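Local coordinates for protein glycerophosphoryl diester phosphodiesterase (Parabacteroides distasonis, PDB 3MZ2) that probably hydrolyses glycerophosphodiesters to glycerol phosphate and an alcohol, on a TIM-barrel scaffold, at residues 69-75 with 94-99; 230-236 with 260-266; 248-253 with 270-275. All blocks are in the same frame, centred on the assembly; numbering follows the deposited sequence. Where two conformers were deposited one is given.

In the fold
From the N terminus, contact 1 comes first: it closes the loop between 69-75, where barrel strand 63-70 turns into strand 76-78, and the lead-in to helix 99-102 at residues 94-99. That excursion precedes the next parallel barrel strand, 135-137. The chain then runs round the barrel before contacts 2 and 3 open. These two cross: their segments alternate as 230-236, 248-253, 260-266 and 270-275. Contact 2 joins the last two barrel strands of a beta-alpha-beta unit, and contact 3 packs the helices that follow them. The two touch where Tyr252 and Val271 meet Ser265, whereas contact 1 lies about 31 Å away, centre to centre, from contact 2.

Contact 1. Residues 69-75 with 94-99; sequences RLTKDSV and VSDYTW
A beta hairpin extends beyond the barrel here, its tight end at 71-75 being a type I turn (Thr71 to Ser74) with a G1 bulge: Ser74 is left-handed (68°/24°), Ser74 N reaches Thr71 O at 3.0 Å and Thr71 N reaches Val75 O at 2.9 Å. Against it lie 94-99, a 3-10 turn (94-96) leading into helix 99-102, with CA atoms of Thr71 and Ser95 4.2 Å apart. Thr71 takes the p rotamer, so that OG1 accepts from Val75 N (3.0 Å) and donates to Asp73 OD1 (2.7 Å). Asp73, also p, swings its carboxylate across to the N-cap region, where Thr98 (p) caps the helix with its own hydroxyl. Lys72 is all-trans: its CB packs 4.0 Å from Asp96 C while the ammonium runs outward, and Lys72 N donates to Tyr97 O at 2.8 Å. Arg69 (p) folds its CD to 3.8 Å from CB of Val94 (t), its guanidinium going on to Phe79 O and a salt bridge with Asp82. Val75 (t) places CG2 4.0 Å from CB of Trp99 (t). At the first turn of the helix, Trp99 N donates to Asp73 OD1 at 3.0 Å.

Contact 2. Residues 230-236 with 260-266; sequences MCMISTA and VDIIESD
Strands 231-234 and 262-265 run parallel, their axes 4.6 Å apart at closest and 28° askew, as neighbouring staves of the TIM barrel joined through helix 245-257. Met232 pairs with Ile262 (CA-CA 4.4 Å), Ile233 with Ile263 (5.2 Å) and Ser234 with Glu264 (4.5 Å). The ladder is the usual parallel zigzag, with one extra donor at its start: Cys231 O accepts from Asp261 N as well as Ile262 N, each at 3.0 Å. Ile233 N donates to Ile262 O (3.0 Å), Glu264 N to Ile233 O (2.9 Å), and Thr235 N to Glu264 O (2.8 Å). Met232 and Ser234 make their own backbone bonds with strand 205-210. Before the strands, Asp261 (m) turns OD2 to Cys231 N at 2.8 Å; the same oxygen meets His225, and OD1 forms a salt bridge with Arg30.

Met232, Ser234, Ile262 and Glu264 face the barrel interior. Met232 is selenomethionine, and its CG packs 3.7 Å from Ile262 CB. Ser234 and Glu264 are both t, and Ser234 OG donates to Glu264 OE1 at 2.9 Å. On the outer face, Ile233 CG1 lies 3.7 Å from Val260 CG2. Past the strands, Thr235 OG1 and Ser265 OG both bond Asp240, while one water lies 2.8 Å from Ala236 O and 2.7 Å from Asp266 OD2, with more acceptors in reach than protons. Asp266 OD1 bonds His37, and a sulfate sits about 4 Å from the Asp266 side chain. Polar groups thus gather at the C-terminal strand ends, where TIM barrels place their active sites; the bound sulfate is consistent with a phosphate-binding pocket there.

Contact 3. Residues 248-253 with 270-275; sequences RAEAYR and EVAEAI
This is a helix-helix contact on the outside of the barrel, between helix 245-257 and helix 268-275. The segment axes cross at -71° and come within 8.5 Å, an approach that the small side chains at the crossing allow: the CA atoms of Ala249 and Ala274 are 4.8 Å apart and their CB atoms 3.6 Å. Beside them Tyr252 (chi1 m) lays its ring flat against Val271 (t), whose CG2 sits 3.5 Å from the ring centroid and 3° off its normal, a CH-pi contact. Ala274 CB meets the ring edge, 4.0 Å from Tyr252 CD2, and Ile275 CG2 touches Tyr252 CB at 4.0 Å. In the TIM barrel these helices follow strands 231-234 and 262-265, and both Tyr252 and Val271 also rest on Ser265 of the latter; Tyr252 OH goes on to Asp240. Charge closes one flank. Arg248 (m, t, m) forms a salt bridge with Glu270 (m, t), NE to OE1 at 2.8 Å and NH2 to OE2 at 3.2 Å; Glu270 OE2 also pairs with Arg267, and Arg248 NH1 bonds Leu242 O. Past the alanines, Arg253 (m, t, m) curls back so that NH1 donates to Ala274 O at 3.0 Å.

Contact 1. Residues 69-75 with 94-99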
ATOM      1  N   ARG A  69       5.602  10.134   3.669  1.00 11.30           N
ATOM      2  CA  ARG A  69       4.917   9.504   4.776  1.00 12.57           C
ATOM      3  C   ARG A  69       4.905  10.442   5.990  1.00 13.11           C
ATOM      4  O   ARG A  69       5.582  11.462   6.037  1.00 14.28           O
ATOM      5  CB  ARG A  69       5.538   8.146   5.160  1.00 13.90           C
ATOM      6  CG  ARG A  69       6.921   8.220   5.696  1.00 15.38           C
ATOM      7  CD  ARG A  69       7.378   6.926   6.397  1.00 15.30           C
ATOM      8  NE  ARG A  69       7.271   5.693   5.580  1.00 16.33           N
ATOM      9  CZ  ARG A  69       6.372   4.740   5.779  1.00 17.71           C
ATOM     10  NH1 ARG A  69       5.430   4.872   6.700  1.00 18.37           N
ATOM     11  NH2 ARG A  69       6.386   3.675   4.991  1.00 19.32           N
ATOM     12  N   LEU A  70       4.125  10.057   6.966  1.00 14.39           N
ATOM     13  CA  LEU A  70       3.754  10.942   8.062  1.00 15.01           C
ATOM     14  C   LEU A  70       4.526  10.729   9.366  1.00 15.56           C
ATOM     15  O   LEU A  70       4.774   9.606   9.799  1.00 15.63           O
ATOM     16  CB  LEU A  70       2.256  10.768   8.352  1.00 15.55           C
ATOM     17  CG  LEU A  70       1.257  11.207   7.312  1.00 15.72           C
ATOM     18  CD1 LEU A  70      -0.186  10.785   7.706  1.00 17.98           C
ATOM     19  CD2 LEU A  70       1.383  12.722   7.090  1.00 16.87           C
ATOM     20  N   THR A  71       4.849  11.828  10.024  1.00 16.47           N
ATOM     21  CA  THR A  71       5.447  11.807  11.355  1.00 16.70           C
ATOM     22  C   THR A  71       4.360  11.761  12.404  1.00 17.13           C
ATOM     23  O   THR A  71       3.158  11.818  12.073  1.00 16.88           O
ATOM     24  CB  THR A  71       6.256  13.081  11.597  1.00 16.19           C
ATOM     25  OG1 THR A  71       5.373  14.208  11.581  1.00 17.43           O
ATOM     26  CG2 THR A  71       7.344  13.271  10.525  1.00 15.30           C
ATOM     27  N   LYS A  72       4.770  11.727  13.666  1.00 18.34           N
ATOM     28  CA  LYS A  72       3.804  11.738  14.782  0.50 19.94           C
ATOM     29  C   LYS A  72       2.962  13.003  14.759  1.00 20.35           C
ATOM     30  O   LYS A  72       1.789  12.978  15.139  1.00 21.72           O
ATOM     31  CB  LYS A  72       4.515  11.639  16.134  0.50 20.63           C
ATOM     32  CG  LYS A  72       3.537  11.625  17.316  0.50 21.91           C
ATOM     33  CD  LYS A  72       4.220  11.622  18.666  0.50 24.14           C
ATOM     34  CE  LYS A  72       3.201  11.364  19.800  0.50 25.95           C
ATOM     35  NZ  LYS A  72       3.683  11.800  21.158  0.50 28.24           N
ATOM     36  N   ASP A  73       3.577  14.118  14.341  1.00 20.47           N
ATOM     37  CA  ASP A  73       2.859  15.404  14.251  1.00 21.01           C
ATOM     38  C   ASP A  73       2.325  15.737  12.832  1.00 20.31           C
ATOM     39  O   ASP A  73       2.094  16.911  12.517  1.00 19.77           O
ATOM     40  CB  ASP A  73       3.659  16.572  14.889  1.00 22.17           C
ATOM     41  CG  ASP A  73       5.076  16.721  14.360  1.00 23.59           C
ATOM     42  OD1 ASP A  73       5.613  15.777  13.729  1.00 20.53           O
ATOM     43  OD2 ASP A  73       5.659  17.806  14.639  1.00 22.96           O
ATOM     44  N   SER A  74       2.163  14.696  11.994  1.00 18.78           N
ATOM     45  CA  SER A  74       1.454  14.783  10.720  0.70 19.04           C
ATOM     46  C   SER A  74       2.201  15.661   9.672  1.00 17.36           C
ATOM     47  O   SER A  74       1.584  16.205   8.740  1.00 17.54           O
ATOM     48  CB  SER A  74       0.001  15.238  10.955  0.70 19.65           C
ATOM     49  OG  SER A  74      -0.744  14.197  11.595  0.70 20.11           O
ATOM     50  N   VAL A  75       3.519  15.775   9.852  1.00 17.09           N
ATOM     51  CA  VAL A  75       4.405  16.369   8.884  1.00 15.37           C
ATOM     52  C   VAL A  75       4.705  15.279   7.853  1.00 15.14           C
ATOM     53  O   VAL A  75       4.938  14.131   8.219  1.00 14.98           O
ATOM     54  CB  VAL A  75       5.671  16.885   9.551  1.00 15.80           C
ATOM     55  CG1 VAL A  75       6.671  17.451   8.511  1.00 15.35           C
ATOM     56  CG2 VAL A  75       5.287  17.955  10.593  1.00 16.94           C
ATOM     57  N   VAL A  94       8.683   5.737  11.697  1.00 22.80           N
ATOM     58  CA  VAL A  94       8.675   7.192  11.469  1.00 21.94           C
ATOM     59  C   VAL A  94       7.500   7.840  12.237  1.00 21.12           C
ATOM     60  O   VAL A  94       7.660   8.907  12.844  1.00 20.75           O
ATOM     61  CB  VAL A  94       8.593   7.548   9.955  1.00 20.80           C
ATOM     62  CG1 VAL A  94       8.193   8.985   9.723  1.00 21.27           C
ATOM     63  CG2 VAL A  94       9.913   7.267   9.237  1.00 23.62           C
ATOM     64  N   SER A  95       6.326   7.217  12.229  1.00 20.06           N
ATOM     65  CA  SER A  95       5.166   7.864  12.843  1.00 20.51           C
ATOM     66  C   SER A  95       5.214   7.864  14.379  1.00 21.48           C
ATOM     67  O   SER A  95       4.351   8.468  14.988  1.00 21.73           O
ATOM     68  CB  SER A  95       3.856   7.251  12.363  1.00 20.96           C
ATOM     69  OG  SER A  95       3.775   5.889  12.786  1.00 21.03           O
ATOM     70  N   ASP A  96       6.208   7.223  15.001  1.00 21.89           N
ATOM     71  CA  ASP A  96       6.407   7.368  16.475  1.00 23.87           C
ATOM     72  C   ASP A  96       7.102   8.674  16.886  1.00 23.12           C
ATOM     73  O   ASP A  96       7.180   8.954  18.083  1.00 22.24           O
ATOM     74  CB  ASP A  96       7.281   6.263  17.110  1.00 25.89           C
ATOM     75  CG  ASP A  96       6.742   4.849  16.918  1.00 29.39           C
ATOM     76  OD1 ASP A  96       5.517   4.619  17.094  1.00 30.82           O
ATOM     77  OD2 ASP A  96       7.611   3.961  16.691  1.00 34.73           O
ATOM     78  N   TYR A  97       7.645   9.428  15.930  1.00 21.57           N
ATOM     79  CA  TYR A  97       8.486  10.581  16.235  1.00 20.62           C
ATOM     80  C   TYR A  97       7.928  11.839  15.590  1.00 19.71           C
ATOM     81  O   TYR A  97       7.407  11.800  14.493  1.00 17.92           O
ATOM     82  CB  TYR A  97       9.900  10.351  15.682  1.00 20.96           C
ATOM     83  CG  TYR A  97      10.601   9.175  16.306  1.00 20.02           C
ATOM     84  CD1 TYR A  97      11.266   9.303  17.506  1.00 22.15           C
ATOM     85  CD2 TYR A  97      10.657   7.944  15.647  1.00 23.34           C
ATOM     86  CE1 TYR A  97      11.925   8.224  18.084  1.00 23.34           C
ATOM     87  CE2 TYR A  97      11.309   6.856  16.225  1.00 26.02           C
ATOM     88  CZ  TYR A  97      11.950   7.014  17.435  1.00 24.56           C
ATOM     89  OH  TYR A  97      12.624   5.965  18.031  1.00 29.12           O
ATOM     90  N   THR A  98       8.026  12.960  16.291  1.00 19.40           N
ATOM     91  CA  THR A  98       7.764  14.235  15.666  1.00 19.77           C
ATOM     92  C   THR A  98       8.844  14.513  14.660  1.00 19.95           C
ATOM     93  O   THR A  98       9.938  13.904  14.742  1.00 20.40           O
ATOM     94  CB  THR A  98       7.763  15.394  16.676  1.00 20.57           C
ATOM     95  OG1 THR A  98       9.055  15.500  17.274  1.00 21.65           O
ATOM     96  CG2 THR A  98       6.723  15.163  17.766  1.00 21.43           C
ATOM     97  N   TRP A  99       8.571  15.470  13.770  1.00 20.09           N
ATOM     98  CA  TRP A  99       9.549  15.949  12.798  1.00 21.48           C
ATOM     99  C   TRP A  99      10.822  16.388  13.530  1.00 21.92           C
ATOM    100  O   TRP A  99      11.913  16.008  13.143  1.00 21.36           O
ATOM    101  CB  TRP A  99       8.995  17.093  11.908  1.00 22.22           C
ATOM    102  CG  TRP A  99      10.128  17.779  11.129  1.00 24.45           C
ATOM    103  CD1 TRP A  99      10.686  17.366   9.941  1.00 24.84           C
ATOM    104  CD2 TRP A  99      10.858  18.946  11.519  1.00 29.11           C
ATOM    105  NE1 TRP A  99      11.697  18.230   9.562  1.00 26.75           N
ATOM    106  CE2 TRP A  99      11.830  19.194  10.521  1.00 27.19           C
ATOM    107  CE3 TRP A  99      10.814  19.788  12.634  1.00 30.08           C
ATOM    108  CZ2 TRP A  99      12.728  20.276  10.598  1.00 31.21           C
ATOM    109  CZ3 TRP A  99      11.701  20.866  12.702  1.00 32.14           C
ATOM    110  CH2 TRP A  99      12.641  21.095  11.687  1.00 31.64           C
TER

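Contact 2. Residues 230-236 with 260-266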
HETATM    1  N   MSE A 230       4.646   7.717 -23.115  1.00 12.31           N
HETATM    2  CA  MSE A 230       5.975   7.180 -22.832  0.60 12.44           C
HETATM    3  C   MSE A 230       5.909   6.105 -21.767  1.00 12.15           C
HETATM    4  O   MSE A 230       5.106   6.221 -20.840  1.00 12.36           O
HETATM    5  CB  MSE A 230       6.914   8.268 -22.349  0.60 12.84           C
HETATM    6  CG  MSE A 230       7.233   9.161 -23.496  0.60 13.67           C
HETATM    7 SE   MSE A 230       8.322  10.715 -23.189  0.45 16.65          SE
HETATM    8  CE  MSE A 230      10.091   9.893 -23.189  0.60 11.89           C
ATOM      9  N   CYS A 231       6.789   5.116 -21.902  1.00 10.95           N
ATOM     10  CA  CYS A 231       6.781   3.902 -21.087  1.00 11.85           C
ATOM     11  C   CYS A 231       8.091   3.701 -20.305  1.00 11.80           C
ATOM     12  O   CYS A 231       9.210   3.862 -20.838  1.00 12.34           O
ATOM     13  CB  CYS A 231       6.456   2.683 -21.998  1.00 12.00           C
ATOM     14  SG  CYS A 231       4.863   2.795 -22.803  1.00 14.38           S
HETATM   15  N   MSE A 232       7.897   3.326 -19.061  1.00 11.60           N
HETATM   16  CA  MSE A 232       8.988   3.224 -18.108  0.50 10.60           C
HETATM   17  C   MSE A 232       9.100   1.805 -17.591  1.00 11.66           C
HETATM   18  O   MSE A 232       8.117   1.219 -17.141  1.00 12.79           O
HETATM   19  CB  MSE A 232       8.725   4.132 -16.925  0.50  9.98           C
HETATM   20  CG  MSE A 232       9.928   4.271 -15.999  0.50  8.23           C
HETATM   21 SE   MSE A 232       9.525   5.549 -14.621  0.38  9.09          SE
HETATM   22  CE  MSE A 232       8.822   4.371 -13.239  0.50 12.98           C
ATOM     23  N   ILE A 233      10.320   1.287 -17.627  1.00 11.75           N
ATOM     24  CA  ILE A 233      10.708   0.080 -16.883  1.00 11.46           C
ATOM     25  C   ILE A 233      11.438   0.448 -15.605  1.00 12.07           C
ATOM     26  O   ILE A 233      12.286   1.318 -15.601  1.00 11.63           O
ATOM     27  CB  ILE A 233      11.666  -0.816 -17.756  1.00 12.27           C
ATOM     28  CG1 ILE A 233      10.896  -1.446 -18.927  1.00 12.46           C
ATOM     29  CG2 ILE A 233      12.412  -1.824 -16.929  1.00 11.93           C
ATOM     30  CD1 ILE A 233       9.961  -2.601 -18.505  1.00 12.51           C
ATOM     31  N   SER A 234      11.113  -0.240 -14.504  1.00 11.13           N
ATOM     32  CA  SER A 234      11.846  -0.065 -13.273  1.00 11.75           C
ATOM     33  C   SER A 234      12.798  -1.227 -13.157  1.00 12.75           C
ATOM     34  O   SER A 234      12.368  -2.388 -13.124  1.00 13.30           O
ATOM     35  CB  SER A 234      10.959  -0.086 -12.061  1.00 11.51           C
ATOM     36  OG  SER A 234      11.787   0.011 -10.887  1.00 13.63           O
ATOM     37  N   THR A 235      14.086  -0.906 -13.089  1.00 11.83           N
ATOM     38  CA  THR A 235      15.139  -1.884 -12.921  1.00 11.52           C
ATOM     39  C   THR A 235      15.461  -2.155 -11.438  1.00 11.74           C
ATOM     40  O   THR A 235      16.321  -2.987 -11.120  1.00 12.32           O
ATOM     41  CB  THR A 235      16.414  -1.465 -13.669  1.00 11.34           C
ATOM     42  OG1 THR A 235      16.832  -0.172 -13.257  1.00 10.46           O
ATOM     43  CG2 THR A 235      16.163  -1.483 -15.202  1.00 12.52           C
ATOM     44  N   ALA A 236      14.755  -1.481 -10.528  1.00 10.72           N
ATOM     45  CA  ALA A 236      15.087  -1.611  -9.108  1.00 11.91           C
ATOM     46  C   ALA A 236      15.023  -3.065  -8.635  1.00 12.06           C
ATOM     47  O   ALA A 236      15.926  -3.536  -7.974  1.00 14.89           O
ATOM     48  CB  ALA A 236      14.197  -0.652  -8.222  1.00 10.98           C
ATOM     49  N   VAL A 260      11.897   1.057 -24.979  1.00 14.40           N
ATOM     50  CA  VAL A 260      11.461   1.656 -23.703  1.00 13.09           C
ATOM     51  C   VAL A 260      12.034   3.081 -23.596  1.00 13.65           C
ATOM     52  O   VAL A 260      13.168   3.391 -24.063  1.00 13.78           O
ATOM     53  CB  VAL A 260      11.904   0.791 -22.534  1.00 12.30           C
ATOM     54  CG1 VAL A 260      11.707   1.532 -21.197  1.00 12.07           C
ATOM     55  CG2 VAL A 260      11.139  -0.569 -22.523  1.00 14.47           C
ATOM     56  N   ASP A 261      11.221   3.978 -23.035  1.00 12.94           N
ATOM     57  CA  ASP A 261      11.476   5.438 -23.059  1.00 13.05           C
ATOM     58  C   ASP A 261      12.178   5.924 -21.815  1.00 12.77           C
ATOM     59  O   ASP A 261      12.974   6.900 -21.867  1.00 12.83           O
ATOM     60  CB  ASP A 261      10.160   6.192 -23.287  1.00 12.90           C
ATOM     61  CG  ASP A 261       9.401   5.652 -24.502  1.00 15.55           C
ATOM     62  OD1 ASP A 261      10.001   5.675 -25.603  1.00 17.67           O
ATOM     63  OD2 ASP A 261       8.303   5.090 -24.301  1.00 14.18           O
ATOM     64  N   ILE A 262      11.846   5.298 -20.683  1.00 11.06           N
ATOM     65  CA  ILE A 262      12.297   5.779 -19.389  1.00 11.76           C
ATOM     66  C   ILE A 262      12.776   4.572 -18.578  1.00 11.91           C
ATOM     67  O   ILE A 262      12.133   3.541 -18.569  1.00 11.32           O
ATOM     68  CB  ILE A 262      11.146   6.523 -18.604  1.00 11.88           C
ATOM     69  CG1 ILE A 262      10.396   7.543 -19.507  1.00 13.86           C
ATOM     70  CG2 ILE A 262      11.716   7.162 -17.349  1.00 13.53           C
ATOM     71  CD1 ILE A 262       9.140   8.171 -18.901  1.00 14.99           C
ATOM     72  N   ILE A 263      13.950   4.706 -17.953  1.00 10.77           N
ATOM     73  CA  ILE A 263      14.413   3.721 -16.948  1.00 10.58           C
ATOM     74  C   ILE A 263      14.339   4.337 -15.560  1.00 11.76           C
ATOM     75  O   ILE A 263      14.955   5.422 -15.322  1.00 11.99           O
ATOM     76  CB  ILE A 263      15.838   3.267 -17.231  1.00 11.05           C
ATOM     77  CG1 ILE A 263      15.830   2.416 -18.495  1.00 14.55           C
ATOM     78  CG2 ILE A 263      16.367   2.436 -16.057  1.00 11.78           C
ATOM     79  CD1 ILE A 263      17.250   2.134 -19.064  1.00 13.46           C
ATOM     80  N   GLU A 264      13.569   3.722 -14.671  1.00 10.02           N
ATOM     81  CA  GLU A 264      13.607   4.039 -13.237  1.00 11.39           C
ATOM     82  C   GLU A 264      14.547   3.076 -12.528  1.00 11.15           C
ATOM     83  O   GLU A 264      14.400   1.858 -12.644  1.00 10.28           O
ATOM     84  CB  GLU A 264      12.229   3.945 -12.593  1.00 12.14           C
ATOM     85  CG  GLU A 264      12.228   4.269 -11.105  1.00 14.61           C
ATOM     86  CD  GLU A 264      10.940   3.848 -10.432  1.00 15.54           C
ATOM     87  OE1 GLU A 264      10.672   2.632 -10.309  1.00 20.67           O
ATOM     88  OE2 GLU A 264      10.193   4.723 -10.054  1.00 18.52           O
ATOM     89  N   SER A 265      15.495   3.631 -11.772  1.00 11.17           N
ATOM     90  CA  SER A 265      16.595   2.856 -11.223  1.00 10.82           C
ATOM     91  C   SER A 265      17.066   3.374  -9.896  1.00 10.56           C
ATOM     92  O   SER A 265      17.039   4.617  -9.653  1.00  9.90           O
ATOM     93  CB  SER A 265      17.746   2.850 -12.253  1.00 10.89           C
ATOM     94  OG  SER A 265      18.912   2.189 -11.817  1.00 11.51           O
ATOM     95  N   ASP A 266      17.558   2.464  -9.042  1.00 11.23           N
ATOM     96  CA  ASP A 266      18.254   2.844  -7.822  1.00 11.61           C
ATOM     97  C   ASP A 266      19.656   3.371  -8.164  1.00 12.11           C
ATOM     98  O   ASP A 266      20.295   3.937  -7.309  1.00 12.00           O
ATOM     99  CB  ASP A 266      18.389   1.668  -6.835  1.00 11.27           C
ATOM    100  CG  ASP A 266      17.090   1.318  -6.141  1.00 14.07           C
ATOM    101  OD1 ASP A 266      16.301   2.235  -5.897  1.00 16.26           O
ATOM    102  OD2 ASP A 266      16.866   0.116  -5.847  1.00 13.32           O
TER
HETATM  103  O   HOH W   1      17.834  -2.315  -6.354  1.00 15.28           O

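Contact 3. Residues 248-253 with 270-275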
ATOM      1  N   ARG A 248      25.191  -4.727 -15.505  1.00 15.77           N
ATOM      2  CA  ARG A 248      24.105  -3.746 -15.361  1.00 13.83           C
ATOM      3  C   ARG A 248      24.054  -2.802 -16.579  1.00 13.56           C
ATOM      4  O   ARG A 248      22.998  -2.546 -17.126  1.00 13.76           O
ATOM      5  CB  ARG A 248      24.235  -2.990 -14.074  1.00 14.73           C
ATOM      6  CG  ARG A 248      24.041  -3.861 -12.808  1.00 12.96           C
ATOM      7  CD  ARG A 248      24.007  -2.984 -11.575  1.00 15.52           C
ATOM      8  NE  ARG A 248      25.256  -2.301 -11.188  1.00 13.82           N
ATOM      9  CZ  ARG A 248      26.206  -2.785 -10.384  1.00 16.71           C
ATOM     10  NH1 ARG A 248      26.181  -4.038  -9.915  1.00 15.55           N
ATOM     11  NH2 ARG A 248      27.218  -2.014 -10.072  1.00 18.73           N
ATOM     12  N   ALA A 249      25.195  -2.363 -17.074  1.00 14.92           N
ATOM     13  CA  ALA A 249      25.256  -1.436 -18.210  1.00 14.02           C
ATOM     14  C   ALA A 249      24.707  -2.019 -19.469  1.00 13.78           C
ATOM     15  O   ALA A 249      23.943  -1.368 -20.168  1.00 13.47           O
ATOM     16  CB  ALA A 249      26.690  -0.920 -18.436  1.00 14.93           C
ATOM     17  N   GLU A 250      25.054  -3.269 -19.736  1.00 13.84           N
ATOM     18  CA  GLU A 250      24.497  -3.986 -20.872  0.60 15.01           C
ATOM     19  C   GLU A 250      22.977  -4.049 -20.772  1.00 14.24           C
ATOM     20  O   GLU A 250      22.249  -3.818 -21.779  1.00 13.71           O
ATOM     21  CB  GLU A 250      25.102  -5.395 -20.987  0.60 14.98           C
ATOM     22  CG  GLU A 250      24.674  -6.131 -22.269  0.60 17.57           C
ATOM     23  CD  GLU A 250      23.294  -6.709 -22.201  0.60 20.99           C
ATOM     24  OE1 GLU A 250      22.887  -7.186 -21.102  0.60 19.74           O
ATOM     25  OE2 GLU A 250      22.612  -6.670 -23.258  0.60 22.50           O
ATOM     26  N   ALA A 251      22.476  -4.332 -19.569  1.00 13.74           N
ATOM     27  CA  ALA A 251      21.056  -4.454 -19.340  1.00 13.06           C
ATOM     28  C   ALA A 251      20.311  -3.128 -19.577  1.00 11.94           C
ATOM     29  O   ALA A 251      19.264  -3.081 -20.203  1.00 12.95           O
ATOM     30  CB  ALA A 251      20.804  -4.962 -17.887  1.00 12.09           C
ATOM     31  N   TYR A 252      20.876  -2.015 -19.114  1.00 12.28           N
ATOM     32  CA  TYR A 252      20.250  -0.720 -19.318  1.00 12.66           C
ATOM     33  C   TYR A 252      20.188  -0.368 -20.805  1.00 12.64           C
ATOM     34  O   TYR A 252      19.176   0.105 -21.298  1.00 12.33           O
ATOM     35  CB  TYR A 252      20.984   0.378 -18.538  1.00 11.81           C
ATOM     36  CG  TYR A 252      21.071   0.146 -17.028  1.00 13.76           C
ATOM     37  CD1 TYR A 252      19.981  -0.309 -16.296  1.00 14.41           C
ATOM     38  CD2 TYR A 252      22.250   0.435 -16.347  1.00 11.31           C
ATOM     39  CE1 TYR A 252      20.065  -0.511 -14.924  1.00 13.84           C
ATOM     40  CE2 TYR A 252      22.355   0.232 -14.969  1.00 14.65           C
ATOM     41  CZ  TYR A 252      21.259  -0.232 -14.261  1.00 11.98           C
ATOM     42  OH  TYR A 252      21.374  -0.421 -12.905  1.00 13.81           O
ATOM     43  N   ARG A 253      21.272  -0.621 -21.526  1.00 13.18           N
ATOM     44  CA  ARG A 253      21.231  -0.440 -22.988  1.00 14.12           C
ATOM     45  C   ARG A 253      20.213  -1.316 -23.697  1.00 14.50           C
ATOM     46  O   ARG A 253      19.507  -0.848 -24.582  1.00 13.40           O
ATOM     47  CB  ARG A 253      22.658  -0.598 -23.585  1.00 13.96           C
ATOM     48  CG  ARG A 253      23.579   0.571 -23.279  1.00 15.15           C
ATOM     49  CD  ARG A 253      24.891   0.412 -23.998  1.00 15.73           C
ATOM     50  NE  ARG A 253      25.699  -0.728 -23.555  1.00 14.02           N
ATOM     51  CZ  ARG A 253      26.608  -0.690 -22.570  1.00 17.29           C
ATOM     52  NH1 ARG A 253      26.853   0.466 -21.889  1.00 15.81           N
ATOM     53  NH2 ARG A 253      27.283  -1.801 -22.273  1.00 16.06           N
ATOM     54  N   GLU A 270      24.611   5.236 -12.957  1.00 14.41           N
ATOM     55  CA  GLU A 270      25.100   4.126 -13.783  1.00 14.04           C
ATOM     56  C   GLU A 270      24.279   4.024 -15.057  1.00 12.94           C
ATOM     57  O   GLU A 270      24.823   3.718 -16.144  1.00 13.37           O
ATOM     58  CB  GLU A 270      25.028   2.800 -13.030  1.00 13.61           C
ATOM     59  CG  GLU A 270      26.040   2.627 -11.968  1.00 15.63           C
ATOM     60  CD  GLU A 270      26.072   1.188 -11.429  1.00 19.97           C
ATOM     61  OE1 GLU A 270      25.885   0.231 -12.191  1.00 18.54           O
ATOM     62  OE2 GLU A 270      26.266   1.033 -10.220  1.00 26.26           O
ATOM     63  N   VAL A 271      22.959   4.236 -14.942  1.00 12.29           N
ATOM     64  CA  VAL A 271      22.088   4.207 -16.106  1.00 12.77           C
ATOM     65  C   VAL A 271      22.561   5.272 -17.109  1.00 13.58           C
ATOM     66  O   VAL A 271      22.737   4.979 -18.299  1.00 13.72           O
ATOM     67  CB  VAL A 271      20.599   4.392 -15.775  1.00 12.48           C
ATOM     68  CG1 VAL A 271      19.777   4.387 -17.068  1.00 11.03           C
ATOM     69  CG2 VAL A 271      20.127   3.261 -14.901  1.00  9.77           C
ATOM     70  N   ALA A 272      22.810   6.472 -16.604  1.00 13.77           N
ATOM     71  CA  ALA A 272      23.277   7.575 -17.453  1.00 14.44           C
ATOM     72  C   ALA A 272      24.561   7.243 -18.162  1.00 15.04           C
ATOM     73  O   ALA A 272      24.688   7.444 -19.359  1.00 16.22           O
ATOM     74  CB  ALA A 272      23.472   8.852 -16.622  1.00 14.80           C
ATOM     75  N   GLU A 273      25.560   6.745 -17.426  1.00 14.60           N
ATOM     76  CA  GLU A 273      26.822   6.350 -18.052  1.00 16.18           C
ATOM     77  C   GLU A 273      26.638   5.250 -19.096  1.00 15.26           C
ATOM     78  O   GLU A 273      27.263   5.302 -20.168  1.00 15.37           O
ATOM     79  CB  GLU A 273      27.868   5.986 -16.974  1.00 17.85           C
ATOM     80  CG  GLU A 273      28.170   7.236 -16.145  1.00 23.20           C
ATOM     81  CD  GLU A 273      29.255   7.119 -15.102  1.00 32.70           C
ATOM     82  OE1 GLU A 273      29.906   6.047 -15.031  1.00 39.59           O
ATOM     83  OE2 GLU A 273      29.457   8.147 -14.369  1.00 36.31           O
ATOM     84  N   ALA A 274      25.766   4.274 -18.803  1.00 13.53           N
ATOM     85  CA  ALA A 274      25.571   3.137 -19.721  1.00 14.29           C
ATOM     86  C   ALA A 274      24.907   3.541 -21.040  1.00 13.87           C
ATOM     87  O   ALA A 274      25.278   3.024 -22.096  1.00 13.85           O
ATOM     88  CB  ALA A 274      24.715   2.052 -19.049  1.00 14.77           C
ATOM     89  N   ILE A 275      23.933   4.451 -20.975  1.00 13.73           N
ATOM     90  CA  ILE A 275      23.119   4.825 -22.131  1.00 14.01           C
ATOM     91  C   ILE A 275      23.543   6.121 -22.796  1.00 15.22           C
ATOM     92  O   ILE A 275      22.912   6.525 -23.758  1.00 14.47           O
ATOM     93  CB  ILE A 275      21.623   4.817 -21.851  1.00 13.80           C
ATOM     94  CG1 ILE A 275      21.126   6.062 -21.062  1.00 12.63           C
ATOM     95  CG2 ILE A 275      21.228   3.487 -21.117  1.00 13.66           C
ATOM     96  CD1 ILE A 275      19.673   6.058 -20.844  1.00 15.67           C
TER